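Local coordinates for protein dihydropteroate synthase (Anaplasma phagocytophilum, PDB 6UCZ) that binds a pterin monophosphate in its pocket and probably joins 6-hydroxymethyl-7,8-dihydropterin pyrophosphate to p-aminobenzoate, giving 7,8-dihydropteroate for folate synthesis, at residues V197-G209 and I220-V234. Sequence-based numbering, arbitrary orientation.
Sequences VVRERIILDPGLG and IAKNIGKLKKLGFPV. With PMM (pterin-6-yl-methyl-monophosphate), chain C.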
loop_
_atom_site.group_PDB
_atom_site.type_symbol
_atom_site.label_atom_id
_atom_site.label_comp_id
_atom_site.label_asym_id
_atom_site.label_seq_id
_atom_site.Cartn_x
_atom_site.Cartn_y
_atom_site.Cartn_z
ATOM N N VAL A 197 6.206 -7.485 -17.501
ATOM C CA VAL A 197 5.033 -6.938 -16.822
ATOM C C VAL A 197 4.421 -5.848 -17.689
ATOM O O VAL A 197 5.106 -4.900 -18.095
ATOM C CB VAL A 197 5.380 -6.394 -15.427
ATOM C CG1 VAL A 197 4.149 -5.706 -14.819
ATOM C CG2 VAL A 197 5.855 -7.510 -14.517
ATOM N N VAL A 198 3.124 -5.973 -17.960
ATOM C CA VAL A 198 2.436 -4.991 -18.785
ATOM C C VAL A 198 2.387 -3.653 -18.059
ATOM O O VAL A 198 2.149 -3.589 -16.844
ATOM C CB VAL A 198 1.030 -5.517 -19.109
ATOM C CG1 VAL A 198 0.102 -4.391 -19.473
ATOM C CG2 VAL A 198 1.105 -6.549 -20.223
ATOM N N ARG A 199 2.549 -2.565 -18.822
ATOM C CA ARG A 199 2.721 -1.240 -18.234
ATOM C C ARG A 199 1.480 -0.804 -17.461
ATOM O O ARG A 199 1.587 -0.157 -16.412
ATOM C CB ARG A 199 3.041 -0.234 -19.343
ATOM C CG ARG A 199 3.427 1.161 -18.873
ATOM C CD ARG A 199 3.404 2.163 -20.032
ATOM N NE ARG A 199 3.956 3.471 -19.673
ATOM C CZ ARG A 199 3.288 4.443 -19.053
ATOM N NH1 ARG A 199 2.018 4.270 -18.698
ATOM N NH2 ARG A 199 3.895 5.591 -18.778
ATOM N N GLU A 200 0.292 -1.161 -17.958
ATOM C CA GLU A 200 -0.956 -0.784 -17.301
ATOM C C GLU A 200 -1.132 -1.423 -15.928
ATOM O O GLU A 200 -1.906 -0.909 -15.117
ATOM C CB GLU A 200 -2.154 -1.140 -18.186
ATOM C CG GLU A 200 -2.213 -0.365 -19.500
ATOM C CD GLU A 200 -1.321 -0.957 -20.571
ATOM O OE1 GLU A 200 -1.427 -2.173 -20.813
ATOM O OE2 GLU A 200 -0.505 -0.221 -21.157
ATOM N N ARG A 201 -0.440 -2.520 -15.635
ATOM C CA ARG A 201 -0.644 -3.202 -14.362
ATOM C C ARG A 201 0.255 -2.701 -13.234
ATOM O O ARG A 201 0.200 -3.264 -12.136
ATOM C CB ARG A 201 -0.486 -4.712 -14.537
ATOM C CG ARG A 201 -1.635 -5.323 -15.321
ATOM C CD ARG A 201 -1.362 -6.731 -15.723
ATOM N NE ARG A 201 -2.467 -7.289 -16.500
ATOM C CZ ARG A 201 -2.341 -8.290 -17.367
ATOM N NH1 ARG A 201 -1.154 -8.843 -17.570
ATOM N NH2 ARG A 201 -3.404 -8.739 -18.032
ATOM N N ILE A 202 1.068 -1.667 -13.462
ATOM C CA ILE A 202 2.031 -1.189 -12.470
ATOM C C ILE A 202 1.453 0.021 -11.744
ATOM O O ILE A 202 1.005 0.980 -12.384
ATOM C CB ILE A 202 3.372 -0.833 -13.127
ATOM C CG1 ILE A 202 3.988 -2.070 -13.783
ATOM C CG2 ILE A 202 4.315 -0.240 -12.078
ATOM C CD1 ILE A 202 5.173 -1.765 -14.685
ATOM N N ILE A 203 1.529 0.010 -10.409
ATOM C CA ILE A 203 1.023 1.078 -9.552
ATOM C C ILE A 203 2.165 1.597 -8.685
ATOM O O ILE A 203 2.945 0.807 -8.140
ATOM C CB ILE A 203 -0.141 0.564 -8.676
ATOM C CG1 ILE A 203 -1.258 -0.021 -9.554
ATOM C CG2 ILE A 203 -0.679 1.657 -7.788
ATOM C CD1 ILE A 203 -2.137 -1.048 -8.830
ATOM N N LEU A 204 2.258 2.923 -8.535
ATOM C CA LEU A 204 3.378 3.558 -7.838
ATOM C C LEU A 204 2.943 4.122 -6.491
ATOM O O LEU A 204 1.902 4.775 -6.392
ATOM C CB LEU A 204 3.977 4.691 -8.678
ATOM C CG LEU A 204 4.422 4.320 -10.095
ATOM C CD1 LEU A 204 5.042 5.510 -10.816
ATOM C CD2 LEU A 204 5.386 3.132 -10.063
ATOM N N ASP A 205 3.763 3.902 -5.465
ATOM C CA ASP A 205 3.468 4.351 -4.101
ATOM C C ASP A 205 4.721 5.002 -3.529
ATOM O O ASP A 205 5.797 4.364 -3.518
ATOM C CB ASP A 205 3.001 3.159 -3.253
ATOM C CG ASP A 205 2.589 3.537 -1.838
ATOM O OD1 ASP A 205 3.154 4.486 -1.232
ATOM O OD2 ASP A 205 1.695 2.838 -1.306
ATOM N N PRO A 206 4.650 6.256 -3.053
ATOM C CA PRO A 206 5.858 6.930 -2.536
ATOM C C PRO A 206 6.323 6.448 -1.171
ATOM O O PRO A 206 7.368 6.923 -0.700
ATOM C CB PRO A 206 5.427 8.399 -2.463
ATOM C CG PRO A 206 3.944 8.313 -2.196
ATOM C CD PRO A 206 3.471 7.146 -3.021
ATOM N N GLY A 207 5.576 5.578 -0.497
ATOM C CA GLY A 207 6.009 5.087 0.801
ATOM C C GLY A 207 6.125 6.165 1.867
ATOM O O GLY A 207 7.202 6.386 2.435
ATOM N N LEU A 208 5.012 6.832 2.159
ATOM C CA LEU A 208 4.999 7.844 3.209
ATOM C C LEU A 208 5.486 7.248 4.519
ATOM O O LEU A 208 5.152 6.113 4.867
ATOM C CB LEU A 208 3.579 8.427 3.387
ATOM C CG LEU A 208 2.907 9.075 2.169
ATOM C CD1 LEU A 208 1.612 9.863 2.563
ATOM C CD2 LEU A 208 3.898 10.020 1.509
ATOM N N GLY A 209 6.322 7.999 5.232
ATOM C CA GLY A 209 6.869 7.518 6.482
ATOM C C GLY A 209 8.090 6.608 6.375
ATOM O O GLY A 209 8.773 6.410 7.381
ATOM N N ILE A 220 5.274 15.357 0.198
ATOM C CA ILE A 220 4.974 14.411 -0.875
ATOM C C ILE A 220 3.469 14.340 -1.119
ATOM O O ILE A 220 2.998 14.400 -2.261
ATOM C CB ILE A 220 5.536 13.020 -0.530
ATOM C CG1 ILE A 220 7.071 13.049 -0.409
ATOM C CG2 ILE A 220 5.052 11.987 -1.556
ATOM C CD1 ILE A 220 7.762 13.552 -1.642
ATOM N N ALA A 221 2.695 14.168 -0.046
ATOM C CA ALA A 221 1.239 14.144 -0.175
ATOM C C ALA A 221 0.735 15.404 -0.875
ATOM O O ALA A 221 -0.054 15.327 -1.825
ATOM C CB ALA A 221 0.594 13.994 1.207
ATOM N N LYS A 222 1.220 16.578 -0.445
ATOM C CA LYS A 222 0.759 17.825 -1.053
ATOM C C LYS A 222 1.071 17.860 -2.539
ATOM O O LYS A 222 0.299 18.421 -3.328
ATOM C CB LYS A 222 1.395 19.030 -0.351
ATOM C CG LYS A 222 1.461 20.290 -1.202
ATOM C CD LYS A 222 2.045 21.481 -0.451
ATOM C CE LYS A 222 3.498 21.254 -0.053
ATOM N NZ LYS A 222 4.123 22.487 0.528
ATOM N N ASN A 223 2.188 17.257 -2.946
ATOM C CA ASN A 223 2.636 17.313 -4.329
ATOM C C ASN A 223 2.431 15.985 -5.053
ATOM O O ASN A 223 3.148 15.677 -6.008
ATOM C CB ASN A 223 4.102 17.746 -4.394
ATOM C CG ASN A 223 4.290 19.221 -4.070
ATOM O OD1 ASN A 223 4.789 19.593 -3.004
ATOM N ND2 ASN A 223 3.885 20.065 -4.995
ATOM N N ILE A 224 1.434 15.201 -4.630
ATOM C CA ILE A 224 1.229 13.874 -5.197
ATOM C C ILE A 224 0.907 13.949 -6.686
ATOM O O ILE A 224 1.128 12.980 -7.420
ATOM C CB ILE A 224 0.124 13.125 -4.408
ATOM C CG1 ILE A 224 0.190 11.621 -4.687
ATOM C CG2 ILE A 224 -1.270 13.681 -4.742
ATOM C CD1 ILE A 224 1.436 10.955 -4.118
ATOM N N GLY A 225 0.385 15.086 -7.154
ATOM C CA GLY A 225 0.128 15.262 -8.575
ATOM C C GLY A 225 1.366 15.129 -9.444
ATOM O O GLY A 225 1.270 14.722 -10.605
ATOM N N LYS A 226 2.538 15.512 -8.918
ATOM C CA LYS A 226 3.770 15.345 -9.684
ATOM C C LYS A 226 4.100 13.870 -9.906
ATOM O O LYS A 226 4.600 13.495 -10.972
ATOM C CB LYS A 226 4.932 16.064 -9.002
ATOM C CG LYS A 226 6.198 16.061 -9.853
ATOM C CD LYS A 226 7.319 16.884 -9.238
ATOM C CE LYS A 226 8.618 16.712 -10.017
ATOM N NZ LYS A 226 9.658 17.682 -9.572
ATOM N N LEU A 227 3.833 13.018 -8.921
ATOM C CA LEU A 227 3.982 11.585 -9.154
ATOM C C LEU A 227 2.918 11.078 -10.126
ATOM O O LEU A 227 3.197 10.222 -10.975
ATOM C CB LEU A 227 3.902 10.831 -7.829
ATOM C CG LEU A 227 4.164 9.324 -7.876
ATOM C CD1 LEU A 227 5.525 8.999 -8.485
ATOM C CD2 LEU A 227 4.034 8.748 -6.477
ATOM N N LYS A 228 1.691 11.596 -10.012
ATOM C CA LYS A 228 0.612 11.200 -10.910
ATOM C C LYS A 228 0.921 11.559 -12.359
ATOM O O LYS A 228 0.472 10.864 -13.277
ATOM C CB LYS A 228 -0.690 11.879 -10.486
ATOM C CG LYS A 228 -1.340 11.296 -9.244
ATOM C CD LYS A 228 -2.205 10.119 -9.608
ATOM C CE LYS A 228 -3.237 10.508 -10.654
ATOM N NZ LYS A 228 -3.942 9.306 -11.134
ATOM N N LYS A 229 1.679 12.640 -12.587
ATOM C CA LYS A 229 1.992 13.087 -13.941
ATOM C C LYS A 229 2.845 12.085 -14.701
ATOM O O LYS A 229 3.035 12.248 -15.909
ATOM C CB LYS A 229 2.699 14.443 -13.913
ATOM N N LEU A 230 3.365 11.061 -14.025
ATOM C CA LEU A 230 4.109 10.013 -14.708
ATOM C C LEU A 230 3.204 9.146 -15.573
ATOM O O LEU A 230 3.702 8.444 -16.461
ATOM C CB LEU A 230 4.842 9.156 -13.680
ATOM C CG LEU A 230 6.087 9.785 -13.062
ATOM C CD1 LEU A 230 6.716 8.836 -12.064
ATOM C CD2 LEU A 230 7.078 10.140 -14.149
ATOM N N GLY A 231 1.891 9.185 -15.337
ATOM C CA GLY A 231 0.939 8.434 -16.129
ATOM C C GLY A 231 0.540 7.088 -15.566
ATOM O O GLY A 231 -0.296 6.410 -16.173
ATOM N N PHE A 232 1.121 6.671 -14.451
ATOM C CA PHE A 232 0.793 5.442 -13.753
ATOM C C PHE A 232 -0.198 5.709 -12.630
ATOM O O PHE A 232 -0.162 6.771 -12.002
ATOM C CB PHE A 232 2.056 4.807 -13.160
ATOM C CG PHE A 232 3.044 4.361 -14.194
ATOM C CD1 PHE A 232 3.967 5.251 -14.710
ATOM C CD2 PHE A 232 3.045 3.053 -14.654
ATOM C CE1 PHE A 232 4.876 4.843 -15.669
ATOM C CE2 PHE A 232 3.942 2.640 -15.613
ATOM C CZ PHE A 232 4.862 3.534 -16.121
ATOM N N PRO A 233 -1.072 4.748 -12.332
ATOM C CA PRO A 233 -1.888 4.856 -11.119
ATOM C C PRO A 233 -1.007 4.926 -9.883
ATOM O O PRO A 233 0.091 4.355 -9.836
ATOM C CB PRO A 233 -2.731 3.578 -11.132
ATOM C CG PRO A 233 -2.658 3.076 -12.555
ATOM C CD PRO A 233 -1.323 3.497 -13.067
ATOM N N VAL A 234 -1.504 5.642 -8.877
ATOM C CA VAL A 234 -0.772 5.914 -7.649
ATOM C C VAL A 234 -1.537 5.345 -6.463
ATOM O O VAL A 234 -2.768 5.433 -6.405
ATOM C CB VAL A 234 -0.535 7.431 -7.491
ATOM C CG1 VAL A 234 -0.053 7.766 -6.093
ATOM C CG2 VAL A 234 0.469 7.903 -8.542
HETATM N N5 PMM C . 2.636 1.087 4.650
HETATM C C6 PMM C . 2.771 0.010 5.432
HETATM C C7 PMM C . 2.703 -1.266 4.905
HETATM N N8 PMM C . 2.518 -1.535 3.608
HETATM N N1 PMM C . 2.173 -0.734 1.500
HETATM C C2 PMM C . 2.043 0.293 0.668
HETATM N N2 PMM C . 1.870 0.071 -0.639
HETATM N N3 PMM C . 2.094 1.598 1.077
HETATM C C4 PMM C . 2.295 2.013 2.374
HETATM O O4 PMM C . 2.355 3.208 2.660
HETATM C C4A PMM C . 2.446 0.900 3.335
HETATM C C8A PMM C . 2.384 -0.451 2.834
HETATM C C9 PMM C . 3.056 0.284 6.887
HETATM O O10 PMM C . 1.868 0.813 7.512
HETATM P PA PMM C . 0.988 -0.041 8.567
HETATM O O1P PMM C . -0.020 0.975 9.129
HETATM O O2P PMM C . 1.906 -0.439 9.715
HETATM O O3P PMM C . 0.350 -1.205 7.884
#
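Arg199 reaches Phe232 because its CG stands anti to the backbone N (chi1 -172°) and the chain runs extended to NE. The Phe232 CG lies anti to its own carbonyl carbon, which turns the ring to meet it. The guanidinium stacks over one face of the ring, planes 23° apart, with Phe232 CZ 3.4 Å from Arg199 CZ. This is an off-centre cation-pi stack at an exposed, poorly ordered arginine. The Leu204 side chain packs with CD1 3.9 Å from Phe232 CB and crosses that of Leu230 at about a right angle, its CD1 meeting Leu230 CD1. The backbones join by a single bridge. Leu204 N donates a nearly straight bond to Pro233 O (2.9 Å, 170°), and Val234 CA gives a CA-H...O contact to Leu204 O. Leu204 also makes a backbone hydrogen bond to Cys235, so the pairing continues into strand 235-236. Further along, Pro206 CB meets Ile220 CG2 at 3.7 Å and its CD meets Leu227 CD2. Leu208 CD2 touches the same Ile220 methyl. Helix 174-194 also packs on Leu204, Phe232 and Ile220. This beta-alpha-beta crossover joins the outermost strands of the parallel sheet, 202-205 and 235-236, and their pairing closes the family's TIM barrel. Apolar packing and the bridge hold the strand, while Asp205, pointing away from 220-234, accepts at OD2 from PMM N3 (2.7 Å) and N2. Its OD1 holds Gly207 N in an Asx turn, so one carboxylate serves both pterin and backbone.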